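Local coordinates for protein arginase, mitochondrial (Medicago truncatula, PDB 6VSS) that hydrolyses L-arginine to urea and L-ornithine at a two-manganese centre, and also converts agmatine to putrescine, as a homohexamer, at residues 162-167 against 204-209; 179-184 against 215-220; 254-259 against 300-305; 264-269 against 296-301. One frame throughout, in Å; residues are numbered along the deposited sequence.

Contact 1: 162-167 against 204-209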
loop_
_atom_site.group_PDB
_atom_site.type_symbol
_atom_site.label_atom_id
_atom_site.label_comp_id
_atom_site.label_asym_id
_atom_site.label_seq_id
_atom_site.Cartn_x
_atom_site.Cartn_y
_atom_site.Cartn_z
ATOM N N ILE B 162 19.339 -3.678 -23.124
ATOM C CA ILE B 162 19.885 -5.044 -23.327
ATOM C C ILE B 162 19.471 -5.569 -24.714
ATOM O O ILE B 162 20.204 -6.390 -25.303
ATOM C CB ILE B 162 19.456 -5.970 -22.167
ATOM C CG1 ILE B 162 17.955 -6.235 -22.187
ATOM C CG2 ILE B 162 19.906 -5.439 -20.817
ATOM C CD1 ILE B 162 17.582 -7.321 -21.295
ATOM N N SER B 163 18.390 -5.094 -25.301
ATOM C CA SER B 163 17.887 -5.680 -26.570
ATOM C C SER B 163 18.945 -5.462 -27.659
ATOM O O SER B 163 19.086 -6.323 -28.511
ATOM C CB SER B 163 16.566 -5.113 -26.967
ATOM O OG SER B 163 15.519 -5.466 -26.070
ATOM N N PHE B 164 19.724 -4.373 -27.588
ATOM C CA PHE B 164 20.787 -4.120 -28.603
ATOM C C PHE B 164 21.748 -5.300 -28.618
ATOM O O PHE B 164 21.789 -6.010 -29.622
ATOM C CB PHE B 164 21.492 -2.776 -28.445
ATOM C CG PHE B 164 22.789 -2.680 -29.197
ATOM C CD1 PHE B 164 22.855 -2.936 -30.564
ATOM C CD2 PHE B 164 23.947 -2.270 -28.559
ATOM C CE1 PHE B 164 24.064 -2.821 -31.265
ATOM C CE2 PHE B 164 25.143 -2.119 -29.266
ATOM C CZ PHE B 164 25.199 -2.414 -30.611
ATOM N N PRO B 165 22.534 -5.553 -27.535
ATOM C CA PRO B 165 23.462 -6.685 -27.502
ATOM C C PRO B 165 22.828 -8.070 -27.722
ATOM O O PRO B 165 23.497 -8.953 -28.309
ATOM C CB PRO B 165 24.090 -6.639 -26.091
ATOM C CG PRO B 165 23.310 -5.586 -25.313
ATOM C CD PRO B 165 22.696 -4.688 -26.364
ATOM N N VAL B 166 21.574 -8.255 -27.297
ATOM C CA VAL B 166 20.854 -9.531 -27.556
ATOM C C VAL B 166 20.622 -9.648 -29.067
ATOM O O VAL B 166 20.935 -10.684 -29.643
ATOM C CB VAL B 166 19.531 -9.612 -26.786
ATOM C CG1 VAL B 166 18.828 -10.926 -27.027
ATOM C CG2 VAL B 166 19.761 -9.342 -25.322
ATOM N N VAL B 167 20.075 -8.620 -29.693
ATOM C CA VAL B 167 19.662 -8.752 -31.110
ATOM C C VAL B 167 20.932 -8.795 -31.979
ATOM O O VAL B 167 20.948 -9.549 -32.952
ATOM C CB VAL B 167 18.676 -7.650 -31.475
ATOM C CG1 VAL B 167 18.574 -7.468 -32.969
ATOM C CG2 VAL B 167 17.311 -7.920 -30.825
ATOM N N PHE B 204 17.096 0.589 -30.118
ATOM C CA PHE B 204 16.649 0.297 -31.500
ATOM C C PHE B 204 17.376 1.221 -32.495
ATOM O O PHE B 204 17.450 0.847 -33.640
ATOM C CB PHE B 204 15.132 0.312 -31.600
ATOM C CG PHE B 204 14.541 -0.864 -30.869
ATOM C CD1 PHE B 204 14.617 -2.137 -31.410
ATOM C CD2 PHE B 204 14.043 -0.715 -29.584
ATOM C CE1 PHE B 204 14.107 -3.224 -30.712
ATOM C CE2 PHE B 204 13.579 -1.813 -28.869
ATOM C CZ PHE B 204 13.587 -3.057 -29.443
ATOM N N ALA B 205 17.881 2.385 -32.079
ATOM C CA ALA B 205 18.793 3.176 -32.944
ATOM C C ALA B 205 20.068 2.351 -33.166
ATOM O O ALA B 205 20.457 2.191 -34.314
ATOM C CB ALA B 205 19.055 4.529 -32.334
ATOM N N ARG B 206 20.645 1.767 -32.110
ATOM C CA ARG B 206 21.856 0.912 -32.229
ATOM C C ARG B 206 21.549 -0.214 -33.220
ATOM O O ARG B 206 22.328 -0.441 -34.184
ATOM C CB ARG B 206 22.260 0.396 -30.849
ATOM C CG ARG B 206 22.520 1.487 -29.814
ATOM C CD ARG B 206 23.711 2.376 -30.123
ATOM N NE ARG B 206 23.364 3.590 -30.868
ATOM C CZ ARG B 206 22.871 4.722 -30.358
ATOM N NH1 ARG B 206 22.617 4.863 -29.064
ATOM N NH2 ARG B 206 22.590 5.720 -31.180
ATOM N N ILE B 207 20.408 -0.868 -33.042
ATOM C CA ILE B 207 20.076 -2.106 -33.797
ATOM C C ILE B 207 19.969 -1.692 -35.252
ATOM O O ILE B 207 20.711 -2.240 -36.067
ATOM C CB ILE B 207 18.805 -2.776 -33.245
ATOM C CG1 ILE B 207 19.068 -3.502 -31.924
ATOM C CG2 ILE B 207 18.177 -3.683 -34.268
ATOM C CD1 ILE B 207 17.796 -3.761 -31.097
ATOM N N MET B 208 19.089 -0.735 -35.533
ATOM C CA MET B 208 18.846 -0.220 -36.892
ATOM C C MET B 208 20.166 0.312 -37.494
ATOM O O MET B 208 20.459 -0.048 -38.625
ATOM C CB MET B 208 17.778 0.878 -36.883
ATOM C CG MET B 208 16.353 0.394 -36.596
ATOM S SD MET B 208 15.904 -1.301 -37.102
ATOM C CE MET B 208 15.199 -0.906 -38.705
ATOM N N GLU B 209 20.946 1.123 -36.774
ATOM C CA GLU B 209 22.256 1.618 -37.267
ATOM C C GLU B 209 23.076 0.432 -37.760
ATOM O O GLU B 209 23.738 0.611 -38.754
ATOM C CB GLU B 209 23.090 2.316 -36.188
ATOM C CG GLU B 209 22.560 3.668 -35.799
ATOM C CD GLU B 209 22.908 4.164 -34.407
ATOM O OE1 GLU B 209 22.353 5.215 -34.015
ATOM O OE2 GLU B 209 23.752 3.525 -33.726
#

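Contact 2: 179-184 against 215-220. With MN (manganese (II) ion), chain I; MN (manganese (II) ion), chain J.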
loop_
_atom_site.group_PDB
_atom_site.type_symbol
_atom_site.label_atom_id
_atom_site.label_comp_id
_atom_site.label_asym_id
_atom_site.label_seq_id
_atom_site.Cartn_x
_atom_site.Cartn_y
_atom_site.Cartn_z
ATOM N N ASP B 179 13.533 -9.840 -38.490
ATOM C CA ASP B 179 12.431 -8.849 -38.351
ATOM C C ASP B 179 12.133 -8.777 -36.865
ATOM O O ASP B 179 12.254 -9.804 -36.249
ATOM C CB ASP B 179 11.193 -9.227 -39.165
ATOM C CG ASP B 179 11.317 -9.118 -40.688
ATOM O OD1 ASP B 179 12.214 -8.386 -41.179
ATOM O OD2 ASP B 179 10.477 -9.741 -41.384
ATOM N N ILE B 180 11.718 -7.618 -36.355
ATOM C CA ILE B 180 11.410 -7.430 -34.918
ATOM C C ILE B 180 9.977 -6.958 -34.732
ATOM O O ILE B 180 9.517 -6.061 -35.419
ATOM C CB ILE B 180 12.401 -6.481 -34.243
ATOM C CG1 ILE B 180 13.848 -6.956 -34.395
ATOM C CG2 ILE B 180 11.986 -6.245 -32.787
ATOM C CD1 ILE B 180 14.832 -6.025 -33.787
ATOM N N LEU B 181 9.312 -7.586 -33.793
ATOM C CA LEU B 181 8.015 -7.148 -33.271
ATOM C C LEU B 181 8.339 -6.636 -31.885
ATOM O O LEU B 181 8.923 -7.419 -31.117
ATOM C CB LEU B 181 7.056 -8.328 -33.180
ATOM C CG LEU B 181 5.761 -7.990 -32.450
ATOM C CD1 LEU B 181 5.059 -6.820 -33.110
ATOM C CD2 LEU B 181 4.879 -9.240 -32.413
ATOM N N HIS B 182 8.075 -5.352 -31.650
ATOM C CA HIS B 182 8.547 -4.612 -30.467
ATOM C C HIS B 182 7.313 -3.991 -29.839
ATOM O O HIS B 182 6.674 -3.150 -30.505
ATOM C CB HIS B 182 9.642 -3.649 -30.899
ATOM C CG HIS B 182 9.967 -2.566 -29.914
ATOM N ND1 HIS B 182 10.315 -1.282 -30.321
ATOM C CD2 HIS B 182 10.078 -2.585 -28.569
ATOM C CE1 HIS B 182 10.635 -0.571 -29.256
ATOM N NE2 HIS B 182 10.468 -1.347 -28.168
ATOM N N PHE B 183 6.973 -4.404 -28.631
ATOM C CA PHE B 183 5.907 -3.785 -27.801
ATOM C C PHE B 183 6.546 -2.773 -26.861
ATOM O O PHE B 183 7.445 -3.111 -26.116
ATOM C CB PHE B 183 5.132 -4.836 -27.020
ATOM C CG PHE B 183 4.406 -5.829 -27.890
ATOM C CD1 PHE B 183 5.011 -7.023 -28.260
ATOM C CD2 PHE B 183 3.081 -5.643 -28.246
ATOM C CE1 PHE B 183 4.342 -7.979 -29.014
ATOM C CE2 PHE B 183 2.417 -6.589 -29.034
ATOM C CZ PHE B 183 3.061 -7.734 -29.429
ATOM N N ASP B 184 6.049 -1.551 -26.891
ATOM C CA ASP B 184 6.618 -0.490 -26.038
ATOM C C ASP B 184 5.669 0.713 -25.977
ATOM O O ASP B 184 5.010 0.957 -26.956
ATOM C CB ASP B 184 7.979 -0.137 -26.610
ATOM C CG ASP B 184 8.966 0.329 -25.566
ATOM O OD1 ASP B 184 8.568 0.954 -24.551
ATOM O OD2 ASP B 184 10.102 -0.063 -25.735
ATOM N N ARG B 215 12.688 -5.294 -40.860
ATOM C CA ARG B 215 11.441 -4.724 -40.334
ATOM C C ARG B 215 11.550 -4.584 -38.817
ATOM O O ARG B 215 12.279 -5.363 -38.152
ATOM C CB ARG B 215 10.280 -5.605 -40.769
ATOM C CG ARG B 215 10.137 -5.665 -42.287
ATOM C CD ARG B 215 8.893 -6.412 -42.701
ATOM N NE ARG B 215 7.700 -5.757 -42.210
ATOM C CZ ARG B 215 6.531 -6.358 -42.033
ATOM N NH1 ARG B 215 6.368 -7.645 -42.304
ATOM N NH2 ARG B 215 5.510 -5.658 -41.593
ATOM N N LEU B 216 10.985 -3.506 -38.321
ATOM C CA LEU B 216 10.814 -3.256 -36.879
ATOM C C LEU B 216 9.372 -2.810 -36.731
ATOM O O LEU B 216 9.050 -1.701 -37.142
ATOM C CB LEU B 216 11.789 -2.179 -36.428
ATOM C CG LEU B 216 11.533 -1.560 -35.051
ATOM C CD1 LEU B 216 11.350 -2.618 -33.976
ATOM C CD2 LEU B 216 12.694 -0.625 -34.715
ATOM N N VAL B 217 8.531 -3.661 -36.216
ATOM C CA VAL B 217 7.084 -3.353 -36.085
ATOM C C VAL B 217 6.841 -2.993 -34.634
ATOM O O VAL B 217 7.095 -3.866 -33.817
ATOM C CB VAL B 217 6.255 -4.558 -36.517
ATOM C CG1 VAL B 217 4.773 -4.272 -36.423
ATOM C CG2 VAL B 217 6.663 -4.995 -37.904
ATOM N N GLN B 218 6.473 -1.740 -34.358
ATOM C CA GLN B 218 6.375 -1.219 -32.978
ATOM C C GLN B 218 4.902 -1.117 -32.653
ATOM O O GLN B 218 4.154 -0.528 -33.453
ATOM C CB GLN B 218 7.057 0.143 -32.839
ATOM C CG GLN B 218 8.483 0.149 -33.380
ATOM C CD GLN B 218 9.286 1.334 -32.880
ATOM O OE1 GLN B 218 8.940 2.499 -33.111
ATOM N NE2 GLN B 218 10.343 1.049 -32.142
ATOM N N VAL B 219 4.502 -1.553 -31.489
ATOM C CA VAL B 219 3.069 -1.540 -31.080
ATOM C C VAL B 219 2.950 -1.026 -29.644
ATOM O O VAL B 219 3.691 -1.483 -28.796
ATOM C CB VAL B 219 2.486 -2.951 -31.249
ATOM C CG1 VAL B 219 1.030 -3.042 -30.808
ATOM C CG2 VAL B 219 2.641 -3.426 -32.669
ATOM N N GLY B 220 1.970 -0.158 -29.394
ATOM C CA GLY B 220 1.666 0.474 -28.095
ATOM C C GLY B 220 2.281 1.859 -27.927
ATOM O O GLY B 220 2.164 2.429 -26.841
HETATM MN MN MN I . 9.247 1.623 -22.529
HETATM MN MN MN J . 11.525 0.260 -24.175
HETATM O O HOH W 1 11.081 2.173 -23.539
#

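Contact 3: 254-259 against 300-305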
loop_
_atom_site.group_PDB
_atom_site.type_symbol
_atom_site.label_atom_id
_atom_site.label_comp_id
_atom_site.label_asym_id
_atom_site.label_seq_id
_atom_site.Cartn_x
_atom_site.Cartn_y
_atom_site.Cartn_z
ATOM N N ASN B 254 -2.588 -10.034 -37.751
ATOM C CA ASN B 254 -2.274 -10.961 -38.862
ATOM C C ASN B 254 -0.906 -10.669 -39.410
ATOM O O ASN B 254 -0.748 -10.727 -40.621
ATOM C CB ASN B 254 -3.222 -10.805 -40.048
ATOM C CG ASN B 254 -4.662 -11.090 -39.682
ATOM O OD1 ASN B 254 -5.092 -12.240 -39.636
ATOM N ND2 ASN B 254 -5.407 -10.039 -39.413
ATOM N N LEU B 255 0.033 -10.381 -38.549
ATOM C CA LEU B 255 1.411 -10.088 -38.954
ATOM C C LEU B 255 2.089 -11.357 -39.431
ATOM O O LEU B 255 1.843 -12.431 -38.853
ATOM C CB LEU B 255 2.160 -9.526 -37.748
ATOM C CG LEU B 255 1.743 -8.125 -37.332
ATOM C CD1 LEU B 255 2.391 -7.798 -35.989
ATOM C CD2 LEU B 255 2.163 -7.137 -38.418
ATOM N N LYS B 256 2.926 -11.215 -40.449
ATOM C CA LYS B 256 3.734 -12.327 -40.988
ATOM C C LYS B 256 5.152 -11.801 -41.156
ATOM O O LYS B 256 5.394 -10.980 -42.050
ATOM C CB LYS B 256 3.111 -12.840 -42.288
ATOM C CG LYS B 256 1.601 -13.036 -42.169
ATOM C CD LYS B 256 0.815 -13.641 -43.375
ATOM C CE LYS B 256 -0.672 -13.548 -43.106
ATOM N NZ LYS B 256 -1.455 -14.439 -43.987
ATOM N N LEU B 257 6.037 -12.191 -40.257
ATOM C CA LEU B 257 7.348 -11.512 -40.179
ATOM C C LEU B 257 8.401 -12.525 -40.563
ATOM O O LEU B 257 8.116 -13.705 -40.476
ATOM C CB LEU B 257 7.603 -10.937 -38.778
ATOM C CG LEU B 257 6.783 -9.708 -38.351
ATOM C CD1 LEU B 257 7.292 -9.145 -37.013
ATOM C CD2 LEU B 257 6.826 -8.592 -39.362
ATOM N N GLY B 258 9.568 -12.045 -40.958
ATOM C CA GLY B 258 10.757 -12.890 -41.103
ATOM C C GLY B 258 10.858 -13.510 -42.493
ATOM O O GLY B 258 11.878 -14.153 -42.759
ATOM N N GLU B 259 9.874 -13.337 -43.366
ATOM C CA GLU B 259 9.934 -14.032 -44.682
ATOM C C GLU B 259 11.110 -13.456 -45.474
ATOM O O GLU B 259 11.070 -12.246 -45.824
ATOM C CB GLU B 259 8.577 -14.004 -45.381
ATOM C CG GLU B 259 7.535 -14.868 -44.651
ATOM C CD GLU B 259 6.272 -15.245 -45.428
ATOM O OE1 GLU B 259 6.359 -16.137 -46.330
ATOM O OE2 GLU B 259 5.187 -14.665 -45.130
ATOM N N ASN B 300 -1.530 -14.622 -33.015
ATOM C CA ASN B 300 -1.792 -14.579 -34.469
ATOM C C ASN B 300 -0.476 -14.495 -35.252
ATOM O O ASN B 300 -0.506 -14.770 -36.424
ATOM C CB ASN B 300 -2.729 -13.420 -34.807
ATOM C CG ASN B 300 -4.189 -13.757 -34.574
ATOM O OD1 ASN B 300 -4.744 -14.612 -35.264
ATOM N ND2 ASN B 300 -4.824 -13.094 -33.630
ATOM N N LEU B 301 0.655 -14.191 -34.626
ATOM C CA LEU B 301 1.902 -13.845 -35.374
ATOM C C LEU B 301 2.434 -15.066 -36.124
ATOM O O LEU B 301 2.517 -16.116 -35.515
ATOM C CB LEU B 301 2.985 -13.344 -34.420
ATOM C CG LEU B 301 4.348 -13.119 -35.070
ATOM C CD1 LEU B 301 4.313 -11.877 -35.922
ATOM C CD2 LEU B 301 5.441 -12.995 -34.015
ATOM N N GLN B 302 2.796 -14.890 -37.397
ATOM C CA GLN B 302 3.485 -15.904 -38.223
ATOM C C GLN B 302 4.942 -15.493 -38.397
ATOM O O GLN B 302 5.249 -14.305 -38.559
ATOM C CB GLN B 302 2.756 -16.054 -39.573
ATOM C CG GLN B 302 1.329 -16.546 -39.364
ATOM C CD GLN B 302 0.486 -16.747 -40.595
ATOM O OE1 GLN B 302 0.437 -15.918 -41.500
ATOM N NE2 GLN B 302 -0.227 -17.853 -40.593
ATOM N N GLY B 303 5.806 -16.479 -38.443
ATOM C CA GLY B 303 7.253 -16.289 -38.597
ATOM C C GLY B 303 7.988 -17.229 -37.664
ATOM O O GLY B 303 7.426 -17.712 -36.654
ATOM N N ASP B 304 9.216 -17.531 -38.025
ATOM C CA ASP B 304 10.129 -18.347 -37.214
ATOM C C ASP B 304 10.689 -17.432 -36.124
ATOM O O ASP B 304 11.631 -16.675 -36.411
ATOM C CB ASP B 304 11.182 -18.920 -38.164
ATOM C CG ASP B 304 12.181 -19.793 -37.471
ATOM O OD1 ASP B 304 11.830 -20.262 -36.372
ATOM O OD2 ASP B 304 13.324 -19.913 -38.007
ATOM N N ILE B 305 10.155 -17.520 -34.904
ATOM C CA ILE B 305 10.698 -16.811 -33.710
ATOM C C ILE B 305 12.015 -17.460 -33.252
ATOM O O ILE B 305 12.029 -18.631 -32.762
ATOM C CB ILE B 305 9.659 -16.712 -32.587
ATOM C CG1 ILE B 305 8.335 -16.177 -33.124
ATOM C CG2 ILE B 305 10.202 -15.843 -31.465
ATOM C CD1 ILE B 305 7.182 -16.420 -32.199
HETATM O O HOH W 2 9.858 -16.149 -40.469
#

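Contact 4: 264-269 against 296-301. With MN (manganese (II) ion), chain J; MN (manganese (II) ion), chain I.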
loop_
_atom_site.group_PDB
_atom_site.type_symbol
_atom_site.label_atom_id
_atom_site.label_comp_id
_atom_site.label_asym_id
_atom_site.label_seq_id
_atom_site.Cartn_x
_atom_site.Cartn_y
_atom_site.Cartn_z
ATOM N N VAL B 264 12.538 -14.058 -36.753
ATOM C CA VAL B 264 11.730 -13.045 -36.026
ATOM C C VAL B 264 12.205 -12.976 -34.570
ATOM O O VAL B 264 12.242 -14.036 -33.885
ATOM C CB VAL B 264 10.217 -13.341 -36.115
ATOM C CG1 VAL B 264 9.408 -12.255 -35.407
ATOM C CG2 VAL B 264 9.755 -13.459 -37.583
ATOM N N TYR B 265 12.485 -11.763 -34.098
ATOM C CA TYR B 265 12.791 -11.476 -32.665
ATOM C C TYR B 265 11.642 -10.672 -32.045
ATOM O O TYR B 265 11.185 -9.691 -32.716
ATOM C CB TYR B 265 14.105 -10.714 -32.575
ATOM C CG TYR B 265 14.534 -10.471 -31.161
ATOM C CD1 TYR B 265 14.133 -9.339 -30.450
ATOM C CD2 TYR B 265 15.335 -11.397 -30.526
ATOM C CE1 TYR B 265 14.563 -9.131 -29.144
ATOM C CE2 TYR B 265 15.808 -11.172 -29.250
ATOM C CZ TYR B 265 15.385 -10.064 -28.543
ATOM O OH TYR B 265 15.841 -9.927 -27.274
ATOM N N VAL B 266 11.182 -11.066 -30.855
ATOM C CA VAL B 266 10.012 -10.423 -30.185
ATOM C C VAL B 266 10.456 -9.755 -28.888
ATOM O O VAL B 266 10.826 -10.443 -27.967
ATOM C CB VAL B 266 8.855 -11.393 -29.925
ATOM C CG1 VAL B 266 7.691 -10.646 -29.275
ATOM C CG2 VAL B 266 8.380 -12.072 -31.212
ATOM N N SER B 267 10.435 -8.433 -28.838
ATOM C CA SER B 267 10.878 -7.640 -27.670
ATOM C C SER B 267 9.632 -7.073 -26.981
ATOM O O SER B 267 8.890 -6.276 -27.613
ATOM C CB SER B 267 11.803 -6.577 -28.120
ATOM O OG SER B 267 12.160 -5.734 -27.026
ATOM N N ILE B 268 9.349 -7.483 -25.771
ATOM C CA ILE B 268 8.170 -6.958 -25.017
ATOM C C ILE B 268 8.649 -6.024 -23.893
ATOM O O ILE B 268 9.225 -6.530 -22.862
ATOM C CB ILE B 268 7.294 -8.104 -24.507
ATOM C CG1 ILE B 268 7.143 -9.189 -25.591
ATOM C CG2 ILE B 268 5.972 -7.518 -24.000
ATOM C CD1 ILE B 268 6.163 -10.288 -25.310
ATOM N N ASP B 269 8.415 -4.711 -24.050
ATOM C CA ASP B 269 8.570 -3.763 -22.918
ATOM C C ASP B 269 7.249 -3.749 -22.117
ATOM O O ASP B 269 6.203 -3.526 -22.693
ATOM C CB ASP B 269 9.081 -2.427 -23.438
ATOM C CG ASP B 269 9.311 -1.370 -22.364
ATOM O OD1 ASP B 269 8.665 -1.510 -21.292
ATOM O OD2 ASP B 269 9.983 -0.362 -22.670
ATOM N N ASN B 296 -3.410 -11.290 -28.444
ATOM C CA ASN B 296 -4.039 -11.365 -29.795
ATOM C C ASN B 296 -2.958 -11.283 -30.885
ATOM O O ASN B 296 -2.928 -12.134 -31.817
ATOM C CB ASN B 296 -5.070 -10.269 -29.972
ATOM C CG ASN B 296 -6.287 -10.474 -29.098
ATOM O OD1 ASN B 296 -6.505 -11.560 -28.579
ATOM N ND2 ASN B 296 -7.090 -9.441 -28.932
ATOM N N ILE B 297 -2.099 -10.285 -30.797
ATOM C CA ILE B 297 -1.031 -10.085 -31.811
ATOM C C ILE B 297 -0.086 -11.297 -31.795
ATOM O O ILE B 297 0.331 -11.794 -32.874
ATOM C CB ILE B 297 -0.332 -8.738 -31.567
ATOM C CG1 ILE B 297 -1.322 -7.597 -31.841
ATOM C CG2 ILE B 297 0.917 -8.683 -32.424
ATOM C CD1 ILE B 297 -0.911 -6.208 -31.398
ATOM N N LEU B 298 0.223 -11.799 -30.609
ATOM C CA LEU B 298 1.307 -12.792 -30.447
ATOM C C LEU B 298 0.780 -14.160 -30.873
ATOM O O LEU B 298 1.500 -14.908 -31.602
ATOM C CB LEU B 298 1.742 -12.738 -28.979
ATOM C CG LEU B 298 3.054 -13.405 -28.644
ATOM C CD1 LEU B 298 4.181 -12.922 -29.553
ATOM C CD2 LEU B 298 3.370 -13.144 -27.192
ATOM N N GLN B 299 -0.471 -14.434 -30.503
ATOM C CA GLN B 299 -1.178 -15.683 -30.836
ATOM C C GLN B 299 -1.339 -15.744 -32.354
ATOM O O GLN B 299 -1.174 -16.816 -32.918
ATOM C CB GLN B 299 -2.483 -15.797 -30.023
ATOM C CG GLN B 299 -2.196 -16.089 -28.544
ATOM C CD GLN B 299 -3.393 -16.115 -27.611
ATOM O OE1 GLN B 299 -4.500 -15.710 -27.978
ATOM N NE2 GLN B 299 -3.187 -16.598 -26.388
ATOM N N ASN B 300 -1.530 -14.622 -33.015
ATOM C CA ASN B 300 -1.792 -14.579 -34.469
ATOM C C ASN B 300 -0.476 -14.495 -35.252
ATOM O O ASN B 300 -0.506 -14.770 -36.424
ATOM C CB ASN B 300 -2.729 -13.420 -34.807
ATOM C CG ASN B 300 -4.189 -13.757 -34.574
ATOM O OD1 ASN B 300 -4.744 -14.612 -35.264
ATOM N ND2 ASN B 300 -4.824 -13.094 -33.630
ATOM N N LEU B 301 0.655 -14.191 -34.626
ATOM C CA LEU B 301 1.902 -13.845 -35.374
ATOM C C LEU B 301 2.434 -15.066 -36.124
ATOM O O LEU B 301 2.517 -16.116 -35.515
ATOM C CB LEU B 301 2.985 -13.344 -34.420
ATOM C CG LEU B 301 4.348 -13.119 -35.070
ATOM C CD1 LEU B 301 4.313 -11.877 -35.922
ATOM C CD2 LEU B 301 5.441 -12.995 -34.015
HETATM MN MN MN J . 11.525 0.260 -24.175
HETATM MN MN MN I . 9.247 1.623 -22.529
HETATM O O HOH W 1 11.081 2.173 -23.539
#

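Contact 1: 162-167 against 204-209
On one face of the parallel sheet of the arginase alpha/beta fold, the N-terminal part of helix 163-174 meets the short helix 203-209 along nearly its whole length, the axes of the short segments 8.8 Å apart at closest approach and inclined by 29°. Arg206 CB sits over one face of the Phe164 ring, 3.5 Å from its centroid and 17° off the normal, a CH-pi contact displaced toward CD1. Phe164 reaches across because its CG is anti to the backbone N (chi1 164°). Beside it Ile207 packs CG1 against Phe164 CA and CD1, while its CD1 methyl lies 4.0 Å from Val167 CB, the two branched chains crossing at about a right angle. An alanine in place of Phe164 would remove the ring under Arg206 CB and would probably loosen the packing between the helices. Farther out, Phe204 stacks on His182 and meets the manganese ligand His160 edge-to-face, while Ser163 OG is hydrogen-bonded to Asp309 OD2. The Arg206 chain bends at chi2 and chi3, carrying its guanidinium away to the backbone oxygens of Tyr197 and His191. Glu209 fixes that group side-on: Arg206 NE gives an almost straight 2.9 Å bond to Glu209 OE2, and NH2 meets the syn lone pair of OE1.

Contact 2: 179-184 against 215-220
Strands 178-183 and 213-221 lie side by side in the parallel sheet, linked through helix 203-209 as a beta-alpha-beta unit. Backbone bonds alternate along the pair; the shortest, Val217 N to Ile180 O at 2.7 Å, runs nearly along the C=O axis. The packing is tight on both faces. On one, Leu216 CD1 wedges between Ile180 CG2 and His182 CB; on the other, Leu181 CD1 meets Val217 and Val219, and Phe183 CD2 lies 4.1 Å from Val219 CB, beneath helix 291-300. The partly exposed Arg215 end is looser: its guanidinium turns away to Glu238, and only its aliphatic part runs past the Asp179 carboxylate. Asp179 OD1 takes Arg215 N at 3.1 Å from above the carboxylate plane, while OD2 holds Gly258 N and Arg214. An alanine for Asp179 would remove these acceptors and would probably loosen the strand start and the loop at Gly258. At the other end Gln218, its OE1 held by Thr239 OG1, gives a bent bond from NE2 to His182 ND1 (3.0 Å), consistent with the ring proton on NE2, which donates to the anti lone pair of Asp184 OD2 (2.8 Å). Asp184 bridges the manganese ions, OD1 on one and OD2 on the other. His182 is thus a second-shell donor that probably tempers the carboxylate's charge, and Gln218, behind it, probably fixes its ring rotation.

Contact 3: 254-259 against 300-305
Backbone hydrogen bonds join the two segments through Gln302, which uses both its N-H and its C=O. Gln302 N donates to Leu255 O at 3.0 Å, in the carbonyl plane, and Leu257 N donates to Gln302 O at 2.8 Å, almost straight but from above the carbonyl plane. Lys256 faces Gln302 between these bonds, with the CA atoms 4.5 Å apart, which makes a single beta bridge. Water continues the link: Leu257 O accepts from a water that in turn accepts from Asp304 N. Both segments are loops of the arginase fold, one leading from helix 245-252 toward strand 264-269, the other from helix 291-300 into strand 305-311, and they run in nearly the same direction. Apolar contacts gather on the buried side. Leu301, with CG anti to its backbone N (chi1 173°), puts CD1 3.7 Å from Leu255 CB and 4.1 Å from Leu257 CG, crossing the Leu257 side chain at about a right angle; all three leucines also touch Leu181 of strand 178-183. On the exposed side Lys256 and Gln302 extend alongside each other, pointing the same way, and Gln302 OE1 lies against the CD and CE methylenes of Lys256 without a hydrogen bond to NZ. Close backbone packing bears on Gly303: its CA is 3.3 Å from Leu257 O, and any CB at this position would clash with that oxygen.

Contact 4: 264-269 against 296-301
Alternate side chains of strand 264-269, Val264, Val266 and Ile268, point at the C-terminal end of helix 291-300, where Leu298 of the last turn and Leu301, just past it, point back. Val266 is central: its two methyls part company, CG1 (anti to the backbone N) meeting Leu298 CD1 at 4.2 Å in an oblique crossing, CG2 meeting Leu301 CD2 tip to tip at the same distance. Leu301 CD2 also reaches Val264 CG1, and Leu298 CD2 reaches Ile268 CD1 at 4.4 Å, so each leucine spans two strand residues. No hydrogen bond crosses this apolar layer. The helix closes with Asn296 O, which accepts from both Asn300 N and Asn300 ND2. At the strand's C-terminal end, Asp269 bridges the two manganese ions through the single oxygen OD2, 2.1 Å from one and 2.2 Å from the other. The contact belongs to the beta-alpha-beta unit 264-269, 291-300, 305-311; helix 323-339 adds Leu335 on Val266 and Leu331 on Ile268, while on the other sheet face Tyr265 and Ser267 meet helix 163-174.

How the contacts relate
Three of the contacts meet on one parallel sheet in which strand 264-269 lies beside 178-183, and 178-183 beside 213-221. Contacts 1 and 2 alternate along the chain; contacts 3 and 4 follow, both ending around Asn300 and Leu301. Contact 1 packs on the sheet face opposite to helix 291-300 of contact 4, their centres about 17 Å apart. Contacts 2 and 4 have centres about 8 Å apart, and both deliver a bridging aspartate, Asp184 and Asp269, to the same manganese pair with a shared water. Contact 3 sits at the far end of these strands, about 20 Å from contact 1 between centres, joining loops away from the manganese site.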